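Local coordinates for protein chitin deacetylase (Bombyx mori, PDB 5ZNT) that hydrolyses the N-acetyl groups of N-acetylglucosamine residues in chitin, using a bound zinc ion and releasing acetate to leave chitosan, at residues D46-N51 with A74-S79; Y82-A87 with N356-L361; H101-N106 with Y367-D372. All blocks are in the same frame, centred on the assembly; numbering follows the deposited sequence.

Contact 1: residues D46-N51 with A74-S79; sequences DAINNN and ATYFVS. With ZN (zinc ion), chain C; NAG (2-acetamido-2-deoxy-beta-D-glucopyranose), chain B.
D46 meets S79 with its backbone while its carboxylate reaches the other way, to the zinc ion. OD1 of D46 is bound to zinc at 2.1 Å, and OD2 accepts a hydrogen bond at 2.8 Å from one of three waters that are also zinc ligands, so the carboxylate holds the metal directly and one of its waters as well. H101 and H105 complete the site, the metal-binding Asp-His-His triad of the carbohydrate esterase 4 family. CB of D46 leaves the backbone on the side away from 74-79, though it still touches S79 OG; chi1 -52° then sets CG beside the backbone N, anti to the carbonyl carbon.

Behind this first shell, the small serine lets S79 OG lie 3.3 Å from D46 CA and close to A47 N, though the angle there is too poor for a hydrogen bond. The backbone N of D46 gives a weak hydrogen bond to F77 O, 2.9 Å long and bent to 129° at the hydrogen. Further along the loop, I48 makes the apolar part of the contact. Its extended branch (chi2 -177°) carries CD1 to 3.6 Å from Y76 CD2, oblique to the ring, and to 3.9 Å from V78 CG2, the isoleucine crossing both side chains at about a right angle. A branched aliphatic suits this buried place, where one methyl serves two neighbours. Beyond I48, N49 OD1 accepts from N51 N at 2.8 Å, an Asx turn, and N50 ND2 approaches O7 of the glycan sugar at 3.0 Å.

The loop leads from strand 38-45 into helix 53-59, and strand 75-78 runs parallel between strands 38-45 and 97-100 in the distorted beta/alpha barrel of these deacetylases. Helix 85-93 also packs on I48, while Y56 of helix 53-59 meets the Y76 ring edge-to-face.

Contact 2: residues Y82-A87 with N356-L361; sequences YTNYSA and NLQTCL. With NAG (2-acetamido-2-deoxy-beta-D-glucopyranose), chain B.
Q358 lies across N84 and the acetamido group of the attached N-acetylglucosamine, touching both. The bend at chi2 (78°) turns CD out of the extended line; of the terminal amide, OE1 lies 3.2 Å from N84 CB and NE2 3.5 Å from the sugar methyl C8. A water donates to both OE1 and the backbone O of Y82. A glutamine is long enough to reach the sugar's methyl, and its amide oxygen takes the water's hydrogen bond. N84 bears the sugar on ND2, which also donates to O7 of the acetamido group at 2.8 Å. N84 is also the N-cap residue of helix 85-93: its OD1 accepts from A87 N at 3.0 Å, the donor standing well above the amide plane.

The helix start is also tied to strand 355-359. Q358 O accepts a weak, bent bond from Y85 N at 2.8 Å and a second, longer hydrogen bond, 3.3 Å, from S86 N. Next to these bonds, L357 CG packs 3.8 Å from Y85 CD2, oblique to the ring, and T83 CG2 lies over the centre of one ring face. The phenol OH is hydrogen-bonded to H80. S86 is small enough to bring OG within 3.2 Å of T359 CA, just before C360, whose disulfide to C337 anchors the strand end.

One asparagine thus carries the glycan and caps the helix at once, which implies that the first sugar probably leaves the protein in a well-defined direction.

Contact 3: residues H101-N106 with Y367-D372; sequences HSITHN and YPWLND. With ZN (zinc ion), chain C.
T104 presses against the W369-L370 corner with its carbon branch: CB lies 3.9 Å from W369 CZ2, and CG2, anti to the carbonyl carbon, goes on to 3.6 Å from L370 CG and 3.7 Å from W369 NE1, obliquely to the indole. The other branch, OG1, sits between the backbone N and the carbonyl carbon (chi1 72°), where it accepts from N106 N at 3.0 Å in an ST turn and is hydrogen-bonded to E123 of helix 117-134. Threonine suits the place because one side of it is methyl and the other hydroxyl.

Residues 101-105 are the H-S-x-x-H motif of carbohydrate esterase 4 enzymes. H101 and H105 bind zinc through NE2, each at 2.1 Å, and S102 OG joins them by donating to H101 O and accepting from H105 N at 2.9 Å. I103, between the metal ligands, faces the C-terminal loop instead. Its CG2 stands over the six-membered ring of W369, 4.0 Å from the centroid and 19° off the normal, a CH-pi contact. An alanine in place of W369 would probably leave I103 CG2 without the ring face it stands on, leave T104 CG2 with L370 but no indole, and open a gap between the two loops. W369 also begins a type I turn to D372, closed by backbone bonds in both directions, and its side chain touches E349 and V350.

Overall arrangement
Contact 1 lies deepest, at the C-terminal ends of the parallel strands; contact 2 is also buried but farther from the chain centre, and contact 3 is only partly covered. Contacts 1 and 3 share the zinc ion and its waters, the loops after strands 38-45 and 97-100 supplying its protein ligands, and V78 O pairs with H101 N. Contacts 1 and 2 share the glycan sugar and are joined by I48 O to N84 N. Contacts 2 and 3 both pack residues from late in this catalytic part of a longer protein against earlier ones, the former through backbone hydrogen bonds, tyrosine-leucine packing and contacts with the sugar on N84, the latter through apolar and CH-pi packing with no hydrogen bond across.

Contact 1: residues D46-N51 with A74-S79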
loop_
_atom_site.group_PDB
_atom_site.type_symbol
_atom_site.label_atom_id
_atom_site.label_comp_id
_atom_site.label_asym_id
_atom_site.label_seq_id
_atom_site.Cartn_x
_atom_site.Cartn_y
_atom_site.Cartn_z
ATOM N N ASP A 46 -8.622 1.909 3.367
ATOM C CA ASP A 46 -9.750 1.995 4.260
ATOM C C ASP A 46 -10.532 0.693 4.256
ATOM O O ASP A 46 -10.097 -0.223 3.716
ATOM C CB ASP A 46 -10.813 3.076 3.884
ATOM C CG ASP A 46 -10.265 4.501 3.654
ATOM O OD1 ASP A 46 -9.135 4.744 4.008
ATOM O OD2 ASP A 46 -11.069 5.312 3.113
ATOM N N ALA A 47 -11.647 0.652 4.938
ATOM C CA ALA A 47 -12.308 -0.570 5.363
ATOM C C ALA A 47 -12.546 -1.621 4.288
ATOM O O ALA A 47 -12.718 -1.306 3.185
ATOM C CB ALA A 47 -13.586 -0.262 6.122
ATOM N N ILE A 48 -12.552 -2.871 4.687
ATOM C CA ILE A 48 -12.919 -3.928 3.802
ATOM C C ILE A 48 -14.234 -4.447 4.387
ATOM O O ILE A 48 -14.252 -4.913 5.462
ATOM C CB ILE A 48 -11.900 -5.060 3.740
ATOM C CG1 ILE A 48 -10.605 -4.570 3.148
ATOM C CG2 ILE A 48 -12.481 -6.206 2.972
ATOM C CD1 ILE A 48 -9.598 -5.627 2.982
ATOM N N ASN A 49 -15.314 -4.378 3.647
ATOM C CA ASN A 49 -16.610 -4.829 4.162
ATOM C C ASN A 49 -17.554 -4.983 2.981
ATOM O O ASN A 49 -17.133 -4.923 1.820
ATOM C CB ASN A 49 -17.160 -3.869 5.240
ATOM C CG ASN A 49 -17.332 -2.441 4.740
ATOM O OD1 ASN A 49 -17.577 -2.207 3.569
ATOM N ND2 ASN A 49 -17.243 -1.478 5.653
ATOM N N ASN A 50 -18.852 -5.151 3.265
ATOM C CA ASN A 50 -19.756 -5.438 2.164
ATOM C C ASN A 50 -19.960 -4.230 1.247
ATOM O O ASN A 50 -20.607 -4.370 0.205
ATOM C CB ASN A 50 -21.100 -5.965 2.701
ATOM C CG ASN A 50 -21.096 -7.483 2.901
ATOM O OD1 ASN A 50 -20.213 -8.182 2.390
ATOM N ND2 ASN A 50 -22.088 -7.998 3.629
ATOM N N ASN A 51 -19.422 -3.055 1.582
ATOM C CA ASN A 51 -19.417 -1.983 0.592
ATOM C C ASN A 51 -18.528 -2.308 -0.611
ATOM O O ASN A 51 -18.724 -1.715 -1.678
ATOM C CB ASN A 51 -18.928 -0.650 1.180
ATOM C CG ASN A 51 -19.798 -0.128 2.346
ATOM O OD1 ASN A 51 -20.822 -0.698 2.699
ATOM N ND2 ASN A 51 -19.336 0.942 2.967
ATOM N N ALA A 74 -2.737 -7.532 -4.924
ATOM C CA ALA A 74 -2.854 -6.141 -4.505
ATOM C C ALA A 74 -2.542 -6.030 -3.013
ATOM O O ALA A 74 -2.372 -7.031 -2.312
ATOM C CB ALA A 74 -4.262 -5.585 -4.829
ATOM N N THR A 75 -2.444 -4.794 -2.529
ATOM C CA THR A 75 -2.139 -4.492 -1.128
ATOM C C THR A 75 -3.286 -3.670 -0.552
ATOM O O THR A 75 -3.715 -2.706 -1.174
ATOM C CB THR A 75 -0.822 -3.703 -1.007
ATOM O OG1 THR A 75 0.242 -4.422 -1.660
ATOM C CG2 THR A 75 -0.441 -3.476 0.462
ATOM N N TYR A 76 -3.772 -4.042 0.632
ATOM C CA TYR A 76 -4.906 -3.382 1.271
ATOM C C TYR A 76 -4.404 -2.680 2.522
ATOM O O TYR A 76 -3.884 -3.336 3.431
ATOM C CB TYR A 76 -5.997 -4.385 1.643
ATOM C CG TYR A 76 -6.679 -4.964 0.426
ATOM C CD1 TYR A 76 -6.083 -5.984 -0.306
ATOM C CD2 TYR A 76 -7.904 -4.472 -0.007
ATOM C CE1 TYR A 76 -6.690 -6.507 -1.442
ATOM C CE2 TYR A 76 -8.536 -5.005 -1.135
ATOM C CZ TYR A 76 -7.928 -6.029 -1.830
ATOM O OH TYR A 76 -8.539 -6.542 -2.935
ATOM N N PHE A 77 -4.504 -1.353 2.540
ATOM C CA PHE A 77 -4.187 -0.579 3.741
ATOM C C PHE A 77 -5.487 -0.426 4.522
ATOM O O PHE A 77 -6.342 0.393 4.180
ATOM C CB PHE A 77 -3.562 0.768 3.375
ATOM C CG PHE A 77 -2.167 0.635 2.819
ATOM C CD1 PHE A 77 -1.080 0.479 3.670
ATOM C CD2 PHE A 77 -1.955 0.627 1.450
ATOM C CE1 PHE A 77 0.205 0.328 3.153
ATOM C CE2 PHE A 77 -0.676 0.486 0.937
ATOM C CZ PHE A 77 0.392 0.332 1.783
ATOM N N VAL A 78 -5.633 -1.218 5.575
ATOM C CA VAL A 78 -6.933 -1.455 6.201
ATOM C C VAL A 78 -7.053 -0.574 7.424
ATOM O O VAL A 78 -6.156 -0.563 8.272
ATOM C CB VAL A 78 -7.097 -2.942 6.572
ATOM C CG1 VAL A 78 -8.463 -3.174 7.264
ATOM C CG2 VAL A 78 -6.987 -3.809 5.286
ATOM N N SER A 79 -8.163 0.164 7.520
ATOM C CA SER A 79 -8.527 0.887 8.729
ATOM C C SER A 79 -9.603 0.095 9.475
ATOM O O SER A 79 -10.342 -0.681 8.872
ATOM C CB SER A 79 -9.039 2.304 8.390
ATOM O OG SER A 79 -10.165 2.236 7.503
HETATM ZN ZN ZN C . -7.883 6.445 4.304
HETATM C C1 NAG B . -18.000 -10.564 6.084
HETATM C C2 NAG B . -19.381 -10.664 5.468
HETATM C C3 NAG B . -19.724 -12.134 5.227
HETATM C C4 NAG B . -18.613 -12.829 4.441
HETATM C C5 NAG B . -17.246 -12.523 5.045
HETATM C C6 NAG B . -16.093 -13.015 4.201
HETATM C C7 NAG B . -20.616 -8.707 6.320
HETATM C C8 NAG B . -21.773 -8.262 7.165
HETATM N N2 NAG B . -20.408 -10.026 6.274
HETATM O O3 NAG B . -20.965 -12.180 4.538
HETATM O O4 NAG B . -18.682 -14.240 4.605
HETATM O O5 NAG B . -17.074 -11.113 5.213
HETATM O O6 NAG B . -16.196 -12.525 2.871
HETATM O O7 NAG B . -19.881 -7.902 5.729
HETATM O O HOH W 1 -9.439 7.571 3.336
HETATM O O HOH W 2 -6.771 6.661 2.308
HETATM O O HOH W 3 -6.516 8.282 4.052
#

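Contact 2: residues Y82-A87 with N356-L361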
loop_
_atom_site.group_PDB
_atom_site.type_symbol
_atom_site.label_atom_id
_atom_site.label_comp_id
_atom_site.label_asym_id
_atom_site.label_seq_id
_atom_site.Cartn_x
_atom_site.Cartn_y
_atom_site.Cartn_z
ATOM N N TYR A 82 -15.699 -0.411 10.960
ATOM C CA TYR A 82 -16.591 -1.079 10.017
ATOM C C TYR A 82 -15.922 -2.180 9.208
ATOM O O TYR A 82 -16.527 -2.694 8.266
ATOM C CB TYR A 82 -17.251 -0.094 9.043
ATOM C CG TYR A 82 -17.853 1.120 9.728
ATOM C CD1 TYR A 82 -18.863 0.977 10.694
ATOM C CD2 TYR A 82 -17.427 2.410 9.401
ATOM C CE1 TYR A 82 -19.431 2.115 11.318
ATOM C CE2 TYR A 82 -17.975 3.533 10.013
ATOM C CZ TYR A 82 -18.979 3.387 10.962
ATOM O OH TYR A 82 -19.506 4.522 11.566
ATOM N N THR A 83 -14.703 -2.577 9.541
ATOM C CA THR A 83 -14.045 -3.602 8.752
ATOM C C THR A 83 -14.575 -4.981 9.125
ATOM O O THR A 83 -14.926 -5.238 10.278
ATOM C CB THR A 83 -12.538 -3.512 8.942
ATOM O OG1 THR A 83 -12.079 -2.462 8.099
ATOM C CG2 THR A 83 -11.797 -4.826 8.584
ATOM N N ASN A 84 -14.697 -5.834 8.117
ATOM C CA ASN A 84 -15.115 -7.224 8.263
ATOM C C ASN A 84 -13.843 -8.066 8.297
ATOM O O ASN A 84 -13.169 -8.220 7.273
ATOM C CB ASN A 84 -16.037 -7.556 7.100
ATOM C CG ASN A 84 -16.424 -9.012 7.012
ATOM O OD1 ASN A 84 -15.767 -9.918 7.543
ATOM N ND2 ASN A 84 -17.521 -9.240 6.313
ATOM N N TYR A 85 -13.487 -8.582 9.479
ATOM C CA TYR A 85 -12.201 -9.254 9.612
ATOM C C TYR A 85 -12.185 -10.668 9.043
ATOM O O TYR A 85 -11.092 -11.179 8.764
ATOM C CB TYR A 85 -11.743 -9.244 11.076
ATOM C CG TYR A 85 -11.284 -7.841 11.408
ATOM C CD1 TYR A 85 -9.981 -7.419 11.094
ATOM C CD2 TYR A 85 -12.180 -6.912 11.936
ATOM C CE1 TYR A 85 -9.571 -6.123 11.361
ATOM C CE2 TYR A 85 -11.792 -5.615 12.205
ATOM C CZ TYR A 85 -10.502 -5.218 11.887
ATOM O OH TYR A 85 -10.156 -3.933 12.145
ATOM N N SER A 86 -13.350 -11.298 8.844
ATOM C CA SER A 86 -13.392 -12.532 8.052
ATOM C C SER A 86 -13.012 -12.254 6.611
ATOM O O SER A 86 -12.367 -13.082 5.959
ATOM C CB SER A 86 -14.791 -13.146 8.078
ATOM O OG SER A 86 -15.087 -13.547 9.392
ATOM N N ALA A 87 -13.455 -11.107 6.087
ATOM C CA ALA A 87 -13.119 -10.734 4.717
ATOM C C ALA A 87 -11.643 -10.397 4.591
ATOM O O ALA A 87 -11.003 -10.761 3.595
ATOM C CB ALA A 87 -13.990 -9.558 4.261
ATOM N N ASN A 356 -20.825 -3.414 14.203
ATOM C CA ASN A 356 -20.785 -4.826 13.869
ATOM C C ASN A 356 -19.387 -5.195 13.400
ATOM O O ASN A 356 -18.835 -4.559 12.494
ATOM C CB ASN A 356 -21.788 -5.160 12.760
ATOM C CG ASN A 356 -23.218 -5.104 13.234
ATOM O OD1 ASN A 356 -23.488 -5.009 14.436
ATOM N ND2 ASN A 356 -24.148 -5.163 12.294
ATOM N N LEU A 357 -18.830 -6.238 13.992
ATOM C CA LEU A 357 -17.522 -6.736 13.614
ATOM C C LEU A 357 -17.695 -8.199 13.261
ATOM O O LEU A 357 -18.138 -8.990 14.103
ATOM C CB LEU A 357 -16.523 -6.556 14.758
ATOM C CG LEU A 357 -15.058 -6.818 14.423
ATOM C CD1 LEU A 357 -14.178 -5.970 15.355
ATOM C CD2 LEU A 357 -14.717 -8.294 14.588
ATOM N N GLN A 358 -17.367 -8.564 12.028
ATOM C CA GLN A 358 -17.469 -9.956 11.615
ATOM C C GLN A 358 -16.092 -10.612 11.707
ATOM O O GLN A 358 -15.076 -10.011 11.334
ATOM C CB GLN A 358 -18.046 -10.066 10.201
ATOM C CG GLN A 358 -19.385 -9.357 9.998
ATOM C CD GLN A 358 -19.208 -7.844 9.850
ATOM O OE1 GLN A 358 -18.110 -7.366 9.538
ATOM N NE2 GLN A 358 -20.277 -7.085 10.102
ATOM N N THR A 359 -16.060 -11.834 12.242
ATOM C CA THR A 359 -14.822 -12.562 12.475
ATOM C C THR A 359 -15.148 -14.046 12.613
ATOM O O THR A 359 -16.238 -14.414 13.066
ATOM C CB THR A 359 -14.105 -12.058 13.737
ATOM O OG1 THR A 359 -12.930 -12.835 13.986
ATOM C CG2 THR A 359 -15.018 -12.158 14.970
ATOM N N CYS A 360 -14.180 -14.891 12.252
ATOM C CA CYS A 360 -14.325 -16.318 12.521
ATOM C C CYS A 360 -14.094 -16.640 13.986
ATOM O O CYS A 360 -14.450 -17.736 14.434
ATOM C CB CYS A 360 -13.352 -17.131 11.662
ATOM S SG CYS A 360 -13.725 -17.075 9.911
ATOM N N LEU A 361 -13.489 -15.721 14.729
ATOM C CA LEU A 361 -13.300 -15.906 16.158
ATOM C C LEU A 361 -14.615 -15.684 16.899
ATOM O O LEU A 361 -15.540 -15.046 16.389
ATOM C CB LEU A 361 -12.254 -14.929 16.695
ATOM C CG LEU A 361 -10.777 -15.280 16.676
ATOM C CD1 LEU A 361 -10.266 -15.369 15.241
ATOM C CD2 LEU A 361 -10.038 -14.199 17.478
HETATM C C1 NAG B . -18.000 -10.564 6.084
HETATM C C2 NAG B . -19.381 -10.664 5.468
HETATM C C3 NAG B . -19.724 -12.134 5.227
HETATM C C4 NAG B . -18.613 -12.829 4.441
HETATM C C5 NAG B . -17.246 -12.523 5.045
HETATM C C6 NAG B . -16.093 -13.015 4.201
HETATM C C7 NAG B . -20.616 -8.707 6.320
HETATM C C8 NAG B . -21.773 -8.262 7.165
HETATM N N2 NAG B . -20.408 -10.026 6.274
HETATM O O3 NAG B . -20.965 -12.180 4.538
HETATM O O4 NAG B . -18.682 -14.240 4.605
HETATM O O5 NAG B . -17.074 -11.113 5.213
HETATM O O6 NAG B . -16.196 -12.525 2.871
HETATM O O7 NAG B . -19.881 -7.902 5.729
HETATM O O HOH W 4 -18.271 -4.862 8.311
HETATM O O HOH W 5 -16.309 -3.652 12.053
#

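Contact 3: residues H101-N106 with Y367-D372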
loop_
_atom_site.group_PDB
_atom_site.type_symbol
_atom_site.label_atom_id
_atom_site.label_comp_id
_atom_site.label_asym_id
_atom_site.label_seq_id
_atom_site.Cartn_x
_atom_site.Cartn_y
_atom_site.Cartn_z
ATOM N N HIS A 101 -3.729 0.941 8.247
ATOM C CA HIS A 101 -4.145 2.289 7.900
ATOM C C HIS A 101 -4.793 2.955 9.120
ATOM O O HIS A 101 -5.673 3.808 8.976
ATOM C CB HIS A 101 -5.103 2.235 6.709
ATOM C CG HIS A 101 -5.391 3.556 6.057
ATOM N ND1 HIS A 101 -4.413 4.483 5.764
ATOM C CD2 HIS A 101 -6.555 4.078 5.583
ATOM C CE1 HIS A 101 -4.963 5.524 5.157
ATOM N NE2 HIS A 101 -6.263 5.307 5.041
ATOM N N SER A 102 -4.393 2.521 10.326
ATOM C CA SER A 102 -4.756 3.043 11.651
ATOM C C SER A 102 -6.078 2.490 12.206
ATOM O O SER A 102 -6.904 1.934 11.475
ATOM C CB SER A 102 -4.807 4.579 11.683
ATOM O OG SER A 102 -6.081 5.044 11.302
ATOM N N ILE A 103 -6.266 2.641 13.515
ATOM C CA ILE A 103 -7.522 2.257 14.164
ATOM C C ILE A 103 -8.600 3.307 13.919
ATOM O O ILE A 103 -9.705 2.993 13.462
ATOM C CB ILE A 103 -7.290 2.049 15.673
ATOM C CG1 ILE A 103 -6.460 0.779 15.903
ATOM C CG2 ILE A 103 -8.665 2.030 16.428
ATOM C CD1 ILE A 103 -6.090 0.531 17.388
ATOM N N THR A 104 -8.297 4.570 14.203
ATOM C CA THR A 104 -9.337 5.593 14.215
ATOM C C THR A 104 -9.548 6.287 12.876
ATOM O O THR A 104 -10.635 6.835 12.659
ATOM C CB THR A 104 -9.036 6.693 15.250
ATOM O OG1 THR A 104 -7.950 7.500 14.782
ATOM C CG2 THR A 104 -8.676 6.100 16.621
ATOM N N HIS A 105 -8.551 6.307 11.991
ATOM C CA HIS A 105 -8.612 7.143 10.782
ATOM C C HIS A 105 -9.025 8.579 11.137
ATOM O O HIS A 105 -9.809 9.220 10.429
ATOM C CB HIS A 105 -9.559 6.541 9.735
ATOM C CG HIS A 105 -9.198 6.887 8.321
ATOM N ND1 HIS A 105 -9.517 8.100 7.738
ATOM C CD2 HIS A 105 -8.549 6.172 7.369
ATOM C CE1 HIS A 105 -9.095 8.107 6.485
ATOM N NE2 HIS A 105 -8.485 6.957 6.244
ATOM N N ASN A 106 -8.535 9.050 12.278
ATOM C CA ASN A 106 -8.752 10.406 12.783
ATOM C C ASN A 106 -8.655 11.434 11.663
ATOM O O ASN A 106 -7.623 11.534 10.997
ATOM C CB ASN A 106 -7.700 10.695 13.859
ATOM C CG ASN A 106 -7.991 11.972 14.659
ATOM O OD1 ASN A 106 -8.619 12.893 14.161
ATOM N ND2 ASN A 106 -7.534 12.008 15.904
ATOM N N TYR A 367 -15.758 -3.643 22.066
ATOM C CA TYR A 367 -15.349 -3.243 20.712
ATOM C C TYR A 367 -13.881 -2.790 20.696
ATOM O O TYR A 367 -13.532 -1.838 21.405
ATOM C CB TYR A 367 -16.237 -2.118 20.202
ATOM C CG TYR A 367 -15.873 -1.682 18.818
ATOM C CD1 TYR A 367 -15.937 -2.576 17.753
ATOM C CD2 TYR A 367 -15.484 -0.384 18.571
ATOM C CE1 TYR A 367 -15.606 -2.183 16.472
ATOM C CE2 TYR A 367 -15.168 0.028 17.287
ATOM C CZ TYR A 367 -15.220 -0.874 16.260
ATOM O OH TYR A 367 -14.877 -0.455 15.001
ATOM N N PRO A 368 -12.992 -3.437 19.939
ATOM C CA PRO A 368 -11.575 -3.019 19.934
ATOM C C PRO A 368 -11.421 -1.557 19.543
ATOM O O PRO A 368 -12.115 -1.066 18.648
ATOM C CB PRO A 368 -10.931 -3.938 18.887
ATOM C CG PRO A 368 -11.855 -5.173 18.876
ATOM C CD PRO A 368 -13.243 -4.617 19.095
ATOM N N TRP A 369 -10.513 -0.865 20.229
ATOM C CA TRP A 369 -10.166 0.512 19.886
ATOM C C TRP A 369 -8.774 0.811 20.432
ATOM O O TRP A 369 -8.044 -0.093 20.862
ATOM C CB TRP A 369 -11.233 1.496 20.407
ATOM C CG TRP A 369 -11.319 2.844 19.627
ATOM C CD1 TRP A 369 -10.912 4.088 20.063
ATOM C CD2 TRP A 369 -11.847 3.041 18.304
ATOM N NE1 TRP A 369 -11.161 5.043 19.087
ATOM C CE2 TRP A 369 -11.748 4.433 18.011
ATOM C CE3 TRP A 369 -12.396 2.181 17.341
ATOM C CZ2 TRP A 369 -12.151 4.972 16.788
ATOM C CZ3 TRP A 369 -12.823 2.721 16.121
ATOM C CH2 TRP A 369 -12.698 4.114 15.860
ATOM N N LEU A 370 -8.400 2.093 20.417
ATOM C CA LEU A 370 -7.031 2.516 20.745
ATOM C C LEU A 370 -6.532 1.935 22.064
ATOM O O LEU A 370 -5.398 1.449 22.151
ATOM C CB LEU A 370 -6.965 4.046 20.835
ATOM C CG LEU A 370 -6.894 4.875 19.559
ATOM C CD1 LEU A 370 -7.003 6.362 19.949
ATOM C CD2 LEU A 370 -5.586 4.586 18.845
ATOM N N ASN A 371 -7.320 2.053 23.124
ATOM C CA ASN A 371 -6.841 1.617 24.434
ATOM C C ASN A 371 -7.104 0.138 24.705
ATOM O O ASN A 371 -6.685 -0.364 25.744
ATOM C CB ASN A 371 -7.475 2.448 25.544
ATOM C CG ASN A 371 -7.002 3.898 25.529
ATOM O OD1 ASN A 371 -5.923 4.199 25.018
ATOM N ND2 ASN A 371 -7.801 4.792 26.089
ATOM N N ASP A 372 -7.791 -0.566 23.810
ATOM C CA ASP A 372 -8.088 -1.987 23.999
ATOM C C ASP A 372 -8.190 -2.646 22.629
ATOM O O ASP A 372 -9.277 -3.009 22.163
ATOM C CB ASP A 372 -9.373 -2.164 24.806
ATOM C CG ASP A 372 -9.646 -3.602 25.164
ATOM O OD1 ASP A 372 -8.754 -4.461 24.962
ATOM O OD2 ASP A 372 -10.767 -3.885 25.606
HETATM ZN ZN ZN C . -7.883 6.445 4.304
HETATM O O HOH W 2 -6.771 6.661 2.308
HETATM O O HOH W 3 -6.516 8.282 4.052
HETATM O O HOH W 1 -9.439 7.571 3.336
#